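Local coordinates for uncharacterized protein (Bacteroides ovatus, PDB 4FXT), which is of unknown function but pairs a transthyretin-like N-terminal domain with an E-set-like C-terminal domain, both built of beta strands, at residues G18-V23 with Y193-K198; F99-S104 with R115-K120; E128-Y133 with V181-D186. One frame throughout, in Å; residues are numbered along the deposited sequence.

How the interactions relate
Interaction 1 joins the two domains of the chain. Interactions 2 and 3 each pair neighbouring strands within one sheet, and the two sheets lie in the C-terminal domain. The centres of interactions 2 and 3 lie about 11 Å apart. Their apolar faces meet: V100 CG2 is 3.5 Å from V183 CG1, and I118 CD1 is 3.7 Å from V130 CG2. Interaction 1 sits about 10 Å from interaction 2 and about 13 Å from interaction 3, centre to centre. S194 touches both, with its CB 3.6 Å from V103 CG2 and its N 2.8 Å from V181 O, a probable hydrogen bond. On the N-terminal side, E19 OE1 approaches F99 CZ at 3.7 Å.

Interaction 1 (G18-V23 with Y193-K198); sequences GEAVGV and YSQSIK
The backbone N of Y193 donates a hydrogen bond to G22 O at 3.1 Å. The N-H points almost straight at the oxygen (167°), but the donor stands above the carbonyl plane of G22. The Y193 ring continues the contact into V23. Its CD1 lies 3.7 Å from V23 C, met obliquely. CG of Y193 is anti to its carbonyl carbon (chi1 -58°), which turns it to the side of the backbone N, the atom bonded to G22 O. That oxygen lies at the ring edge, near its plane. The ring's hydroxyl reaches further, to the backbone N of E142.

G22 brings its backbone close to Y193. Its CA is 3.2 Å from Y193 O, a CA-H...O contact. With no side chain, G22 can lie close against the carbonyls of Y193 and S194. Q195 bends at chi2 (-62°), and its NE2 approaches A20 O at 3.6 Å. R180 ties the two segments together a second time: its NH2 bonds to V23 O and its NE to S194 O. This is a buried interface between two beta domains, where a loop of the transthyretin-like N-terminal domain meets an outer strand of the E-set-like C-terminal domain.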
loop_
_atom_site.group_PDB
_atom_site.type_symbol
_atom_site.label_atom_id
_atom_site.label_comp_id
_atom_site.label_asym_id
_atom_site.label_seq_id
_atom_site.Cartn_x
_atom_site.Cartn_y
_atom_site.Cartn_z
ATOM N N GLY A 18 -6.880 8.995 -7.485
ATOM C CA GLY A 18 -8.097 8.185 -7.487
ATOM C C GLY A 18 -7.965 6.689 -7.311
ATOM O O GLY A 18 -8.912 5.947 -7.590
ATOM N N GLU A 19 -6.792 6.234 -6.871
ATOM C CA GLU A 19 -6.480 4.816 -6.659
ATOM C C GLU A 19 -6.157 4.536 -5.208
ATOM O O GLU A 19 -5.529 5.384 -4.536
ATOM C CB GLU A 19 -5.280 4.380 -7.530
ATOM C CG GLU A 19 -5.499 4.437 -9.024
ATOM C CD GLU A 19 -4.404 3.816 -9.874
ATOM O OE1 GLU A 19 -3.757 2.842 -9.421
ATOM O OE2 GLU A 19 -4.272 4.242 -11.043
ATOM N N ALA A 20 -6.541 3.344 -4.719
ATOM C CA ALA A 20 -6.193 2.952 -3.347
ATOM C C ALA A 20 -4.703 2.653 -3.261
ATOM O O ALA A 20 -4.174 1.908 -4.098
ATOM C CB ALA A 20 -7.014 1.755 -2.915
ATOM N N VAL A 21 -4.025 3.303 -2.316
ATOM C CA VAL A 21 -2.574 3.194 -2.130
ATOM C C VAL A 21 -2.256 1.918 -1.349
ATOM O O VAL A 21 -2.604 1.796 -0.175
ATOM C CB VAL A 21 -1.972 4.441 -1.436
ATOM C CG1 VAL A 21 -0.481 4.278 -1.231
ATOM C CG2 VAL A 21 -2.239 5.693 -2.252
ATOM N N GLY A 22 -1.543 1.009 -2.007
ATOM C CA GLY A 22 -1.149 -0.265 -1.421
ATOM C C GLY A 22 -0.154 -0.089 -0.298
ATOM O O GLY A 22 0.762 0.739 -0.383
ATOM N N VAL A 23 -0.356 -0.839 0.789
ATOM C CA VAL A 23 0.588 -0.703 1.870
ATOM C C VAL A 23 0.784 -2.085 2.526
ATOM O O VAL A 23 0.128 -3.045 2.106
ATOM C CB VAL A 23 0.093 0.383 2.845
ATOM C CG1 VAL A 23 -1.072 -0.100 3.699
ATOM C CG2 VAL A 23 1.232 0.851 3.704
ATOM N N TYR A 193 3.348 -0.101 -1.959
ATOM C CA TYR A 193 3.144 -1.245 -2.822
ATOM C C TYR A 193 2.014 -1.108 -3.809
ATOM O O TYR A 193 1.087 -0.301 -3.679
ATOM C CB TYR A 193 2.811 -2.478 -1.953
ATOM C CG TYR A 193 3.836 -2.870 -0.909
ATOM C CD1 TYR A 193 3.816 -2.301 0.366
ATOM C CD2 TYR A 193 4.763 -3.878 -1.159
ATOM C CE1 TYR A 193 4.738 -2.677 1.337
ATOM C CE2 TYR A 193 5.687 -4.266 -0.193
ATOM C CZ TYR A 193 5.659 -3.677 1.057
ATOM O OH TYR A 193 6.566 -4.099 1.998
ATOM N N SER A 194 2.084 -2.004 -4.789
ATOM C CA SER A 194 1.068 -2.289 -5.781
ATOM C C SER A 194 0.015 -3.112 -5.119
ATOM O O SER A 194 0.193 -3.515 -3.960
ATOM C CB SER A 194 1.699 -3.016 -6.959
ATOM O OG SER A 194 2.118 -4.296 -6.513
ATOM N N GLN A 195 -1.020 -3.492 -5.854
ATOM C CA GLN A 195 -1.987 -4.384 -5.264
ATOM C C GLN A 195 -1.400 -5.804 -5.237
ATOM O O GLN A 195 -0.525 -6.106 -6.060
ATOM C CB GLN A 195 -3.325 -4.311 -6.018
ATOM C CG GLN A 195 -4.128 -3.036 -5.671
ATOM C CD GLN A 195 -4.541 -2.894 -4.187
ATOM O OE1 GLN A 195 -5.068 -3.842 -3.557
ATOM N NE2 GLN A 195 -4.359 -1.685 -3.614
ATOM N N SER A 196 -1.798 -6.633 -4.219
ATOM C CA SER A 196 -1.378 -8.037 -4.160
ATOM C C SER A 196 -2.240 -8.796 -5.155
ATOM O O SER A 196 -3.444 -8.825 -4.979
ATOM C CB SER A 196 -1.475 -8.587 -2.757
ATOM O OG SER A 196 -1.070 -9.945 -2.728
ATOM N N ILE A 197 -1.630 -9.255 -6.262
ATOM C CA ILE A 197 -2.303 -9.867 -7.400
ATOM C C ILE A 197 -2.042 -11.363 -7.458
ATOM O O ILE A 197 -0.889 -11.809 -7.457
ATOM C CB ILE A 197 -1.806 -9.171 -8.708
ATOM C CG1 ILE A 197 -2.124 -7.654 -8.647
ATOM C CG2 ILE A 197 -2.405 -9.847 -9.964
ATOM C CD1 ILE A 197 -1.614 -6.876 -9.768
ATOM N N LYS A 198 -3.146 -12.125 -7.566
ATOM C CA LYS A 198 -3.089 -13.575 -7.727
ATOM C C LYS A 198 -2.569 -13.923 -9.117
ATOM O O LYS A 198 -2.993 -13.317 -10.116
ATOM C CB LYS A 198 -4.452 -14.220 -7.495
ATOM C CG LYS A 198 -4.334 -15.734 -7.429
ATOM C CD LYS A 198 -5.605 -16.522 -7.717
ATOM C CE LYS A 198 -6.717 -16.435 -6.730
ATOM N NZ LYS A 198 -7.740 -17.461 -7.098
#

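Interaction 2 (F99-S104 with R115-K120); sequences FVRNVS and RFTINK
R101 sets its CG between its own backbone N and carbonyl carbon (chi1 76°), and the chain then bends at chi3 (70°). CG meets T117 CB at 4.0 Å, and NE reaches N119 OD1 at 2.8 Å. The NE bond lies in the amide carbonyl plane but is bent at the hydrogen. NH2 adds a weak bond to the same oxygen. The guanidinium and amide planes are 64° apart. F99 CE2 lies 3.3 Å above one face of the guanidinium, offset toward its rim. N119 OD1 also sits at the edge of the F99 ring. The NH1 of R101 forms a salt bridge with D17. An alanine at R101 would probably leave N119 OD1 without its guanidinium donors and D17 without this positive partner.

The two segments are arms of an antiparallel beta hairpin with a beta bulge between R101 and S104. Paired backbone bonds join F99 to N119, R101 to T117 and S104 to R115. The chain turns a corner at N102, within the bulge. A water donates to N102 O at 2.6 Å and also bonds T117 OG1. V103 CG2 packs on F116 CB at 4.0 Å, and V181 of strand 176-185 touches V100, V103 and F116.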
loop_
_atom_site.group_PDB
_atom_site.type_symbol
_atom_site.label_atom_id
_atom_site.label_comp_id
_atom_site.label_asym_id
_atom_site.label_seq_id
_atom_site.Cartn_x
_atom_site.Cartn_y
_atom_site.Cartn_z
ATOM N N PHE A 99 4.945 6.261 -6.042
ATOM C CA PHE A 99 3.698 5.531 -6.258
ATOM C C PHE A 99 3.895 4.444 -7.323
ATOM O O PHE A 99 4.592 4.671 -8.317
ATOM C CB PHE A 99 2.574 6.505 -6.649
ATOM C CG PHE A 99 1.216 5.884 -6.914
ATOM C CD1 PHE A 99 0.473 5.312 -5.876
ATOM C CD2 PHE A 99 0.651 5.932 -8.174
ATOM C CE1 PHE A 99 -0.786 4.743 -6.115
ATOM C CE2 PHE A 99 -0.618 5.389 -8.410
ATOM C CZ PHE A 99 -1.333 4.800 -7.379
ATOM N N VAL A 100 3.314 3.250 -7.080
ATOM C CA VAL A 100 3.391 2.123 -8.024
ATOM C C VAL A 100 2.044 1.971 -8.735
ATOM O O VAL A 100 1.034 1.753 -8.053
ATOM C CB VAL A 100 3.813 0.777 -7.350
ATOM C CG1 VAL A 100 4.193 -0.254 -8.420
ATOM C CG2 VAL A 100 4.992 0.974 -6.400
ATOM N N ARG A 101 2.021 2.086 -10.078
ATOM C CA ARG A 101 0.762 1.834 -10.849
ATOM C C ARG A 101 0.965 0.911 -12.082
ATOM O O ARG A 101 2.088 0.567 -12.480
ATOM C CB ARG A 101 0.102 3.133 -11.358
ATOM C CG ARG A 101 0.796 3.778 -12.572
ATOM C CD ARG A 101 0.097 5.059 -12.934
ATOM N NE ARG A 101 0.312 6.100 -11.926
ATOM C CZ ARG A 101 -0.558 7.065 -11.646
ATOM N NH1 ARG A 101 -1.758 7.082 -12.229
ATOM N NH2 ARG A 101 -0.257 7.994 -10.743
ATOM N N ASN A 102 -0.175 0.546 -12.693
ATOM C CA ASN A 102 -0.320 -0.233 -13.932
ATOM C C ASN A 102 0.563 -1.492 -13.847
ATOM O O ASN A 102 1.416 -1.760 -14.700
ATOM C CB ASN A 102 0.035 0.647 -15.115
ATOM C CG ASN A 102 -0.663 2.024 -15.113
ATOM O OD1 ASN A 102 -1.583 2.319 -14.324
ATOM N ND2 ASN A 102 -0.152 2.955 -15.920
ATOM N N VAL A 103 0.303 -2.271 -12.793
ATOM C CA VAL A 103 1.053 -3.463 -12.425
ATOM C C VAL A 103 0.341 -4.723 -12.929
ATOM O O VAL A 103 -0.845 -4.890 -12.714
ATOM C CB VAL A 103 1.241 -3.494 -10.891
ATOM C CG1 VAL A 103 1.992 -4.734 -10.457
ATOM C CG2 VAL A 103 1.977 -2.241 -10.424
ATOM N N SER A 104 1.087 -5.595 -13.607
ATOM C CA SER A 104 0.626 -6.854 -14.173
ATOM C C SER A 104 1.694 -7.916 -14.013
ATOM O O SER A 104 2.881 -7.601 -14.003
ATOM C CB SER A 104 0.244 -6.698 -15.637
ATOM O OG SER A 104 1.325 -6.162 -16.376
ATOM N N ARG A 115 5.443 -6.377 -14.756
ATOM C CA ARG A 115 5.409 -5.117 -15.504
ATOM C C ARG A 115 4.795 -4.066 -14.586
ATOM O O ARG A 115 3.781 -4.333 -13.936
ATOM C CB ARG A 115 4.677 -5.247 -16.832
ATOM C CG ARG A 115 5.351 -6.276 -17.719
ATOM C CD ARG A 115 4.630 -6.506 -19.018
ATOM N NE ARG A 115 5.055 -7.766 -19.620
ATOM C CZ ARG A 115 6.084 -7.906 -20.448
ATOM N NH1 ARG A 115 6.818 -6.851 -20.793
ATOM N NH2 ARG A 115 6.383 -9.100 -20.944
ATOM N N PHE A 116 5.462 -2.916 -14.449
ATOM C CA PHE A 116 5.055 -1.887 -13.504
ATOM C C PHE A 116 5.595 -0.501 -13.876
ATOM O O PHE A 116 6.625 -0.374 -14.545
ATOM C CB PHE A 116 5.569 -2.268 -12.091
ATOM C CG PHE A 116 7.046 -2.560 -12.051
ATOM C CD1 PHE A 116 7.531 -3.829 -12.369
ATOM C CD2 PHE A 116 7.963 -1.557 -11.747
ATOM C CE1 PHE A 116 8.912 -4.086 -12.378
ATOM C CE2 PHE A 116 9.340 -1.826 -11.729
ATOM C CZ PHE A 116 9.804 -3.089 -12.033
ATOM N N THR A 117 4.918 0.530 -13.372
ATOM C CA THR A 117 5.288 1.923 -13.545
ATOM C C THR A 117 5.470 2.536 -12.163
ATOM O O THR A 117 4.748 2.179 -11.213
ATOM C CB THR A 117 4.218 2.618 -14.382
ATOM O OG1 THR A 117 4.011 1.856 -15.582
ATOM C CG2 THR A 117 4.567 4.080 -14.700
ATOM N N ILE A 118 6.461 3.433 -12.035
ATOM C CA ILE A 118 6.818 4.096 -10.759
ATOM C C ILE A 118 6.877 5.577 -10.974
ATOM O O ILE A 118 7.515 6.045 -11.924
ATOM C CB ILE A 118 8.152 3.567 -10.165
ATOM C CG1 ILE A 118 8.081 2.020 -9.948
ATOM C CG2 ILE A 118 8.521 4.306 -8.872
ATOM C CD1 ILE A 118 9.366 1.362 -9.539
ATOM N N ASN A 119 6.216 6.331 -10.084
ATOM C CA ASN A 119 6.199 7.800 -10.120
ATOM C C ASN A 119 6.881 8.390 -8.904
ATOM O O ASN A 119 6.723 7.852 -7.809
ATOM C CB ASN A 119 4.758 8.306 -10.186
ATOM C CG ASN A 119 3.921 7.780 -11.351
ATOM O OD1 ASN A 119 2.795 7.256 -11.158
ATOM N ND2 ASN A 119 4.464 7.839 -12.575
ATOM N N LYS A 120 7.649 9.466 -9.078
ATOM C CA LYS A 120 8.233 10.193 -7.947
ATOM C C LYS A 120 7.283 11.344 -7.701
ATOM O O LYS A 120 7.219 12.269 -8.529
ATOM C CB LYS A 120 9.689 10.608 -8.201
ATOM C CG LYS A 120 10.366 11.356 -7.046
ATOM C CD LYS A 120 11.795 11.700 -7.418
ATOM C CE LYS A 120 12.451 12.552 -6.400
ATOM N NZ LYS A 120 13.872 12.796 -6.749
HETATM O O HOH W 1 2.571 3.766 -17.124
HETATM O O HOH W 2 3.137 -0.578 -16.329
#

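Interaction 3 (E128-Y133 with V181-D186); sequences ENVGIY and VGVKSD
Two antiparallel strands in the E-set-like C-terminal domain meet here, and a classic beta bulge interrupts their pairing at one end. E128 and N129 both face K184 there. E128 N donates to K184 O at 2.7 Å, and N129 N makes a weak bond to the same oxygen. One carbonyl thus takes two donors. The regular pairing resumes with K184 N bonding to N129 O. G131 and G182 then exchange a pair of backbone bonds.

Neither of these two glycines has a side chain to stand in the way of Y133. Its ring lies with CE2 4.1 Å from G182 N, which sits at the ring edge. A side chain on either glycine would probably point to the side where the Y133 ring lies.

Valines and I132 line the other face. V130 CG2 packs on V183 CG2 at 3.9 Å, and V130 CG1 reaches V181 CG1 at 4.3 Å. I132 CG1 touches V181 CG2. F98 of strand 98-108 packs against V183 on this side, facing the other sheet of the domain. The N129 side chain is held by residues outside these two segments: its ND2 bonds to Y191 OH and its OD1 to G152 N.

The E128 and K184 side chains run side by side and point the same way. K184 is extended until it bends at chi4 (-62°). Its NZ also bonds to S185 O and S188 O. The same NZ forms a salt bridge with E128 OE1 at 2.9 Å, meeting that oxygen from above the carboxylate plane.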
loop_
_atom_site.group_PDB
_atom_site.type_symbol
_atom_site.label_atom_id
_atom_site.label_comp_id
_atom_site.label_asym_id
_atom_site.label_seq_id
_atom_site.Cartn_x
_atom_site.Cartn_y
_atom_site.Cartn_z
ATOM N N GLU A 128 15.210 4.298 -2.435
ATOM C CA GLU A 128 16.162 3.392 -1.747
ATOM C C GLU A 128 16.224 2.046 -2.419
ATOM O O GLU A 128 17.323 1.486 -2.574
ATOM C CB GLU A 128 15.859 3.172 -0.262
ATOM C CG GLU A 128 16.102 4.366 0.653
ATOM C CD GLU A 128 15.957 4.042 2.134
ATOM O OE1 GLU A 128 15.637 2.868 2.447
ATOM O OE2 GLU A 128 16.206 4.936 2.982
ATOM N N ASN A 129 15.051 1.510 -2.794
ATOM C CA ASN A 129 14.944 0.190 -3.422
ATOM C C ASN A 129 13.602 -0.006 -4.071
ATOM O O ASN A 129 12.600 0.595 -3.665
ATOM C CB ASN A 129 15.158 -0.945 -2.372
ATOM C CG ASN A 129 15.267 -2.327 -2.946
ATOM O OD1 ASN A 129 16.076 -2.592 -3.842
ATOM N ND2 ASN A 129 14.509 -3.259 -2.382
ATOM N N VAL A 130 13.591 -0.894 -5.067
ATOM C CA VAL A 130 12.395 -1.408 -5.699
ATOM C C VAL A 130 12.462 -2.917 -5.538
ATOM O O VAL A 130 13.505 -3.504 -5.800
ATOM C CB VAL A 130 12.210 -0.945 -7.150
ATOM C CG1 VAL A 130 10.933 -1.538 -7.749
ATOM C CG2 VAL A 130 12.184 0.578 -7.215
ATOM N N GLY A 131 11.379 -3.519 -5.080
ATOM C CA GLY A 131 11.296 -4.959 -4.885
ATOM C C GLY A 131 10.082 -5.628 -5.499
ATOM O O GLY A 131 9.012 -5.026 -5.575
ATOM N N ILE A 132 10.264 -6.868 -5.983
ATOM C CA ILE A 132 9.212 -7.762 -6.460
ATOM C C ILE A 132 9.103 -8.856 -5.416
ATOM O O ILE A 132 10.125 -9.421 -5.028
ATOM C CB ILE A 132 9.375 -8.319 -7.906
ATOM C CG1 ILE A 132 9.526 -7.216 -8.970
ATOM C CG2 ILE A 132 8.235 -9.273 -8.284
ATOM C CD1 ILE A 132 10.841 -6.985 -9.276
ATOM N N TYR A 133 7.882 -9.127 -4.926
ATOM C CA TYR A 133 7.664 -10.122 -3.876
ATOM C C TYR A 133 6.665 -11.180 -4.337
ATOM O O TYR A 133 5.711 -10.857 -5.050
ATOM C CB TYR A 133 7.168 -9.416 -2.612
ATOM C CG TYR A 133 8.102 -8.297 -2.182
ATOM C CD1 TYR A 133 9.290 -8.575 -1.513
ATOM C CD2 TYR A 133 7.807 -6.966 -2.460
ATOM C CE1 TYR A 133 10.186 -7.561 -1.175
ATOM C CE2 TYR A 133 8.676 -5.943 -2.097
ATOM C CZ TYR A 133 9.870 -6.246 -1.458
ATOM O OH TYR A 133 10.781 -5.267 -1.139
ATOM N N VAL A 181 4.650 -5.526 -6.103
ATOM C CA VAL A 181 5.789 -4.635 -6.355
ATOM C C VAL A 181 5.795 -3.567 -5.266
ATOM O O VAL A 181 4.740 -2.999 -4.985
ATOM C CB VAL A 181 5.765 -4.010 -7.788
ATOM C CG1 VAL A 181 6.984 -3.149 -8.036
ATOM C CG2 VAL A 181 5.646 -5.068 -8.870
ATOM N N GLY A 182 6.966 -3.317 -4.663
ATOM C CA GLY A 182 7.133 -2.329 -3.602
ATOM C C GLY A 182 8.238 -1.350 -3.890
ATOM O O GLY A 182 9.275 -1.750 -4.393
ATOM N N VAL A 183 8.055 -0.071 -3.585
ATOM C CA VAL A 183 9.143 0.922 -3.743
ATOM C C VAL A 183 9.332 1.617 -2.384
ATOM O O VAL A 183 8.348 2.085 -1.812
ATOM C CB VAL A 183 8.952 1.952 -4.913
ATOM C CG1 VAL A 183 7.598 2.638 -4.850
ATOM C CG2 VAL A 183 10.061 2.991 -4.951
ATOM N N LYS A 184 10.590 1.657 -1.869
ATOM C CA LYS A 184 10.918 2.322 -0.602
ATOM C C LYS A 184 11.726 3.595 -0.828
ATOM O O LYS A 184 12.689 3.586 -1.602
ATOM C CB LYS A 184 11.691 1.406 0.334
ATOM C CG LYS A 184 11.751 2.034 1.716
ATOM C CD LYS A 184 12.576 1.289 2.698
ATOM C CE LYS A 184 12.575 2.005 4.005
ATOM N NZ LYS A 184 13.159 3.342 3.910
ATOM N N SER A 185 11.336 4.689 -0.145
ATOM C CA SER A 185 12.035 5.991 -0.170
ATOM C C SER A 185 12.804 6.193 1.113
ATOM O O SER A 185 12.621 5.427 2.057
ATOM C CB SER A 185 11.060 7.144 -0.371
ATOM O OG SER A 185 10.256 7.339 0.782
ATOM N N ASP A 186 13.607 7.252 1.172
ATOM C CA ASP A 186 14.394 7.619 2.342
ATOM C C ASP A 186 13.548 8.412 3.342
ATOM O O ASP A 186 14.078 8.801 4.402
ATOM C CB ASP A 186 15.638 8.449 1.918
ATOM C CG ASP A 186 15.388 9.818 1.274
ATOM O OD1 ASP A 186 14.283 10.032 0.727
ATOM O OD2 ASP A 186 16.323 10.653 1.263
#